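Local coordinates for protein naphthalene dioxygenase small subunit (Rhodococcus sp., PDB 2B1X) that forms the small (beta) subunit of naphthalene 1,2-dioxygenase, a Rieske non-heme iron oxygenase, and probably takes part in its oxidoreductase activity, at residues E110-Y122 / V133-A145. Numbering follows the deposited sequence.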
# COMPACT_ATOMS: atom_id res chain seq x y z
N GLU B 110 -0.41 24.48 -40.49
CA GLU B 110 0.42 25.53 -39.92
C GLU B 110 -0.41 26.09 -38.76
O GLU B 110 -1.64 25.98 -38.79
CB GLU B 110 0.69 26.64 -40.94
CG GLU B 110 1.18 26.16 -42.31
CD GLU B 110 2.66 26.44 -42.53
OE1 GLU B 110 3.01 27.60 -42.87
OE2 GLU B 110 3.48 25.50 -42.38
N ASP B 111 0.24 26.66 -37.75
CA ASP B 111 -0.48 27.17 -36.57
C ASP B 111 -1.05 26.06 -35.62
O ASP B 111 -1.65 26.36 -34.59
CB ASP B 111 -1.52 28.27 -36.96
CG ASP B 111 -3.00 27.83 -36.80
OD1 ASP B 111 -3.73 28.45 -35.99
OD2 ASP B 111 -3.54 26.90 -37.46
N GLU B 112 -0.83 24.80 -35.98
CA GLU B 112 -1.18 23.67 -35.12
C GLU B 112 0.07 22.88 -34.74
O GLU B 112 0.98 22.72 -35.56
CB GLU B 112 -2.21 22.76 -35.80
CG GLU B 112 -3.63 23.29 -35.75
CD GLU B 112 -4.71 22.26 -36.08
OE1 GLU B 112 -4.41 21.08 -36.31
OE2 GLU B 112 -5.90 22.64 -36.11
N PHE B 113 0.11 22.41 -33.49
CA PHE B 113 1.22 21.62 -32.98
C PHE B 113 0.75 20.34 -32.27
O PHE B 113 -0.26 20.35 -31.56
CB PHE B 113 2.11 22.46 -32.06
CG PHE B 113 2.73 23.64 -32.75
CD1 PHE B 113 2.06 24.86 -32.81
CD2 PHE B 113 3.98 23.52 -33.36
CE1 PHE B 113 2.64 25.96 -33.47
CE2 PHE B 113 4.56 24.61 -34.02
CZ PHE B 113 3.88 25.84 -34.07
N LYS B 114 1.48 19.25 -32.49
CA LYS B 114 1.25 17.99 -31.80
C LYS B 114 2.17 17.92 -30.58
O LYS B 114 3.41 17.93 -30.69
CB LYS B 114 1.45 16.78 -32.73
CG LYS B 114 0.60 16.81 -34.01
CD LYS B 114 0.78 15.54 -34.88
CE LYS B 114 -0.18 15.54 -36.09
NZ LYS B 114 0.30 14.63 -37.19
N VAL B 115 1.56 17.87 -29.41
CA VAL B 115 2.29 18.01 -28.18
C VAL B 115 2.00 16.79 -27.32
O VAL B 115 0.84 16.52 -27.01
CB VAL B 115 1.93 19.32 -27.46
CG1 VAL B 115 2.72 19.46 -26.17
CG2 VAL B 115 2.18 20.51 -28.39
N THR B 116 3.05 16.06 -26.99
CA THR B 116 2.99 14.81 -26.23
C THR B 116 3.78 14.95 -24.91
O THR B 116 4.95 15.33 -24.92
CB THR B 116 3.57 13.64 -27.05
OG1 THR B 116 2.98 13.64 -28.36
CG2 THR B 116 3.11 12.32 -26.47
N SER B 117 3.11 14.68 -23.80
CA SER B 117 3.78 14.74 -22.50
C SER B 117 3.44 13.56 -21.61
O SER B 117 2.36 12.99 -21.74
CB SER B 117 3.45 16.06 -21.79
OG SER B 117 2.06 16.35 -21.83
N ASN B 118 4.38 13.18 -20.73
CA ASN B 118 4.09 12.23 -19.66
C ASN B 118 3.44 12.92 -18.48
O ASN B 118 3.85 14.03 -18.09
CB ASN B 118 5.37 11.51 -19.25
CG ASN B 118 5.81 10.54 -20.29
OD1 ASN B 118 5.10 10.34 -21.30
ND2 ASN B 118 6.99 9.96 -20.12
N LEU B 119 2.40 12.31 -17.93
CA LEU B 119 1.66 12.92 -16.83
C LEU B 119 1.69 11.95 -15.70
O LEU B 119 1.31 10.78 -15.87
CB LEU B 119 0.20 13.24 -17.20
CG LEU B 119 -0.73 13.56 -16.00
CD1 LEU B 119 -0.41 14.91 -15.32
CD2 LEU B 119 -2.19 13.52 -16.44
N LEU B 120 2.17 12.41 -14.55
CA LEU B 120 1.89 11.70 -13.32
C LEU B 120 1.00 12.60 -12.44
O LEU B 120 1.39 13.71 -12.07
CB LEU B 120 3.18 11.26 -12.60
CG LEU B 120 3.43 10.81 -11.16
CD1 LEU B 120 2.28 10.95 -10.17
CD2 LEU B 120 4.06 9.45 -11.09
N LEU B 121 -0.20 12.11 -12.14
CA LEU B 121 -1.15 12.90 -11.37
C LEU B 121 -1.23 12.34 -9.95
O LEU B 121 -1.53 11.16 -9.79
CB LEU B 121 -2.51 12.87 -12.05
CG LEU B 121 -3.65 13.58 -11.28
CD1 LEU B 121 -3.52 15.07 -11.29
CD2 LEU B 121 -4.99 13.15 -11.79
N TYR B 122 -0.92 13.18 -8.95
CA TYR B 122 -0.93 12.79 -7.56
C TYR B 122 -2.20 13.31 -6.93
O TYR B 122 -2.63 14.40 -7.27
CB TYR B 122 0.32 13.37 -6.83
CG TYR B 122 0.43 13.05 -5.33
CD1 TYR B 122 1.08 11.93 -4.89
CD2 TYR B 122 -0.13 13.90 -4.37
CE1 TYR B 122 1.21 11.64 -3.51
CE2 TYR B 122 -0.05 13.62 -3.01
CZ TYR B 122 0.61 12.50 -2.59
OH TYR B 122 0.67 12.26 -1.26
N VAL B 133 -2.23 7.59 -7.40
CA VAL B 133 -1.38 8.04 -8.49
C VAL B 133 -1.99 7.58 -9.81
O VAL B 133 -2.29 6.40 -9.98
CB VAL B 133 0.03 7.44 -8.36
CG1 VAL B 133 0.86 7.74 -9.61
CG2 VAL B 133 0.75 8.01 -7.13
N LEU B 134 -2.19 8.51 -10.73
CA LEU B 134 -2.51 8.16 -12.11
C LEU B 134 -1.28 8.46 -12.98
O LEU B 134 -0.63 9.49 -12.80
CB LEU B 134 -3.71 8.94 -12.64
CG LEU B 134 -5.06 8.69 -11.94
CD1 LEU B 134 -6.11 9.42 -12.75
CD2 LEU B 134 -5.35 7.20 -11.91
N SER B 135 -0.93 7.53 -13.87
CA SER B 135 0.20 7.75 -14.79
C SER B 135 -0.30 7.59 -16.21
O SER B 135 -1.15 6.75 -16.47
CB SER B 135 1.29 6.74 -14.55
OG SER B 135 2.24 6.79 -15.62
N GLY B 136 0.23 8.35 -17.15
CA GLY B 136 -0.25 8.20 -18.52
C GLY B 136 0.44 9.09 -19.51
O GLY B 136 1.28 9.92 -19.13
N GLU B 137 0.06 8.96 -20.77
CA GLU B 137 0.58 9.84 -21.78
C GLU B 137 -0.54 10.68 -22.37
O GLU B 137 -1.61 10.18 -22.70
CB GLU B 137 1.31 9.04 -22.85
CG GLU B 137 2.07 9.93 -23.83
CD GLU B 137 2.92 9.12 -24.80
OE1 GLU B 137 2.35 8.34 -25.59
OE2 GLU B 137 4.17 9.27 -24.76
N ARG B 138 -0.30 11.98 -22.48
CA ARG B 138 -1.24 12.91 -23.10
C ARG B 138 -0.71 13.27 -24.45
O ARG B 138 0.45 13.68 -24.58
CB ARG B 138 -1.41 14.18 -22.27
CG ARG B 138 -1.60 13.93 -20.77
CD ARG B 138 -1.93 15.21 -20.01
NE ARG B 138 -0.83 16.16 -20.19
CZ ARG B 138 -0.77 17.38 -19.66
NH1 ARG B 138 -1.75 17.82 -18.88
NH2 ARG B 138 0.29 18.14 -19.92
N THR B 139 -1.56 13.08 -25.46
CA THR B 139 -1.31 13.55 -26.80
C THR B 139 -2.31 14.64 -27.13
O THR B 139 -3.51 14.38 -27.14
CB THR B 139 -1.39 12.36 -27.79
OG1 THR B 139 -0.47 11.35 -27.35
CG2 THR B 139 -0.85 12.74 -29.18
N ASP B 140 -1.80 15.85 -27.41
CA ASP B 140 -2.60 17.06 -27.60
C ASP B 140 -2.41 17.65 -29.00
O ASP B 140 -1.39 17.43 -29.68
CB ASP B 140 -2.24 18.17 -26.59
CG ASP B 140 -2.30 17.73 -25.14
OD1 ASP B 140 -2.93 16.69 -24.81
OD2 ASP B 140 -1.69 18.38 -24.24
N VAL B 141 -3.42 18.37 -29.42
CA VAL B 141 -3.28 19.30 -30.54
C VAL B 141 -3.50 20.69 -29.97
O VAL B 141 -4.56 20.99 -29.41
CB VAL B 141 -4.27 18.97 -31.69
CG1 VAL B 141 -4.16 20.00 -32.86
CG2 VAL B 141 -4.01 17.55 -32.17
N LEU B 142 -2.47 21.52 -30.07
CA LEU B 142 -2.55 22.93 -29.69
C LEU B 142 -2.62 23.81 -30.94
O LEU B 142 -1.96 23.52 -31.94
CB LEU B 142 -1.32 23.31 -28.87
CG LEU B 142 -1.39 23.29 -27.34
CD1 LEU B 142 -2.44 22.34 -26.74
CD2 LEU B 142 -0.01 23.06 -26.77
N ARG B 143 -3.42 24.87 -30.86
CA ARG B 143 -3.61 25.81 -31.96
C ARG B 143 -3.19 27.20 -31.51
O ARG B 143 -3.58 27.63 -30.44
CB ARG B 143 -5.08 25.87 -32.36
CG ARG B 143 -5.51 24.73 -33.25
CD ARG B 143 -6.40 25.15 -34.41
NE ARG B 143 -7.77 25.32 -33.96
CZ ARG B 143 -8.72 24.39 -34.02
NH1 ARG B 143 -8.48 23.19 -34.53
NH2 ARG B 143 -9.93 24.69 -33.57
N ARG B 144 -2.41 27.90 -32.34
CA ARG B 144 -2.07 29.30 -32.08
C ARG B 144 -3.33 30.14 -32.01
O ARG B 144 -4.25 29.93 -32.78
CB ARG B 144 -1.14 29.87 -33.16
CG ARG B 144 0.32 29.54 -32.96
CD ARG B 144 1.26 30.53 -33.63
NE ARG B 144 2.56 29.93 -33.97
CZ ARG B 144 3.60 29.88 -33.15
NH1 ARG B 144 3.52 30.38 -31.91
NH2 ARG B 144 4.73 29.31 -33.57
N ALA B 145 -3.37 31.06 -31.06
CA ALA B 145 -4.49 31.97 -30.89
C ALA B 145 -3.94 33.23 -30.26
O ALA B 145 -3.51 33.22 -29.11
CB ALA B 145 -5.58 31.35 -30.00
O HOH W 1 0.56 16.97 -23.80
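Two long antiparallel strands, 112-122 and 133-145, form the arms of a beta hairpin within the curved mixed sheet of this subunit. Paired main-chain bonds zip them together from Phe113 with Leu142 to Leu121 with Leu134, where Leu121 N reaches Leu134 O at 2.7 Å. On the face holding Phe113, Val115 and Leu119, apolar groups suit burial: Val115 CG2 meets Leu142 CD2 at 3.7 Å, and helix 10-27 covers Phe113 and Val115. Farther along this face, Arg138 packs its CD against Leu119 CD2 while a bend at chi3 (-60°) swings the guanidinium edge onto Ser117 OG; Arg138 NH2 donates to Ser117 OG (3.2 Å), the oxygen lying in the guanidinium plane, and NE adds a weak second bond. A serine suits this place, being small and offering one oxygen to two arginine N-H groups; Arg138 NH1 pairs with the C-terminal carboxylate of Met172. A water 2.6 Å from Ser117 OG also donates a weak bond to Asp140 OD2, whose carboxylate is salt-bridged to Arg154. The other face, with Glu112, Thr116 and Asn118, is largely polar: there Glu112 and Arg143 run alongside each other, and Arg143 NH1 makes a salt bridge to Glu112 OE2 (3.1 Å), from the anti side and 33° out of the carboxylate plane, while Arg143 NH2 reaches Asp41. An alanine in place of Arg143 would probably leave the carboxylates of Glu112 and Asp41 without this shared cation. Farther along, Leu120 CD1 touches Val133 CG1 at 3.6 Å, and Phe98 of the second subunit packs on Leu120. Such a long, bent hairpin, with part of one face under a helix and part of the other at a subunit interface, fits the NTF2-like fold of dioxygenase beta subunits.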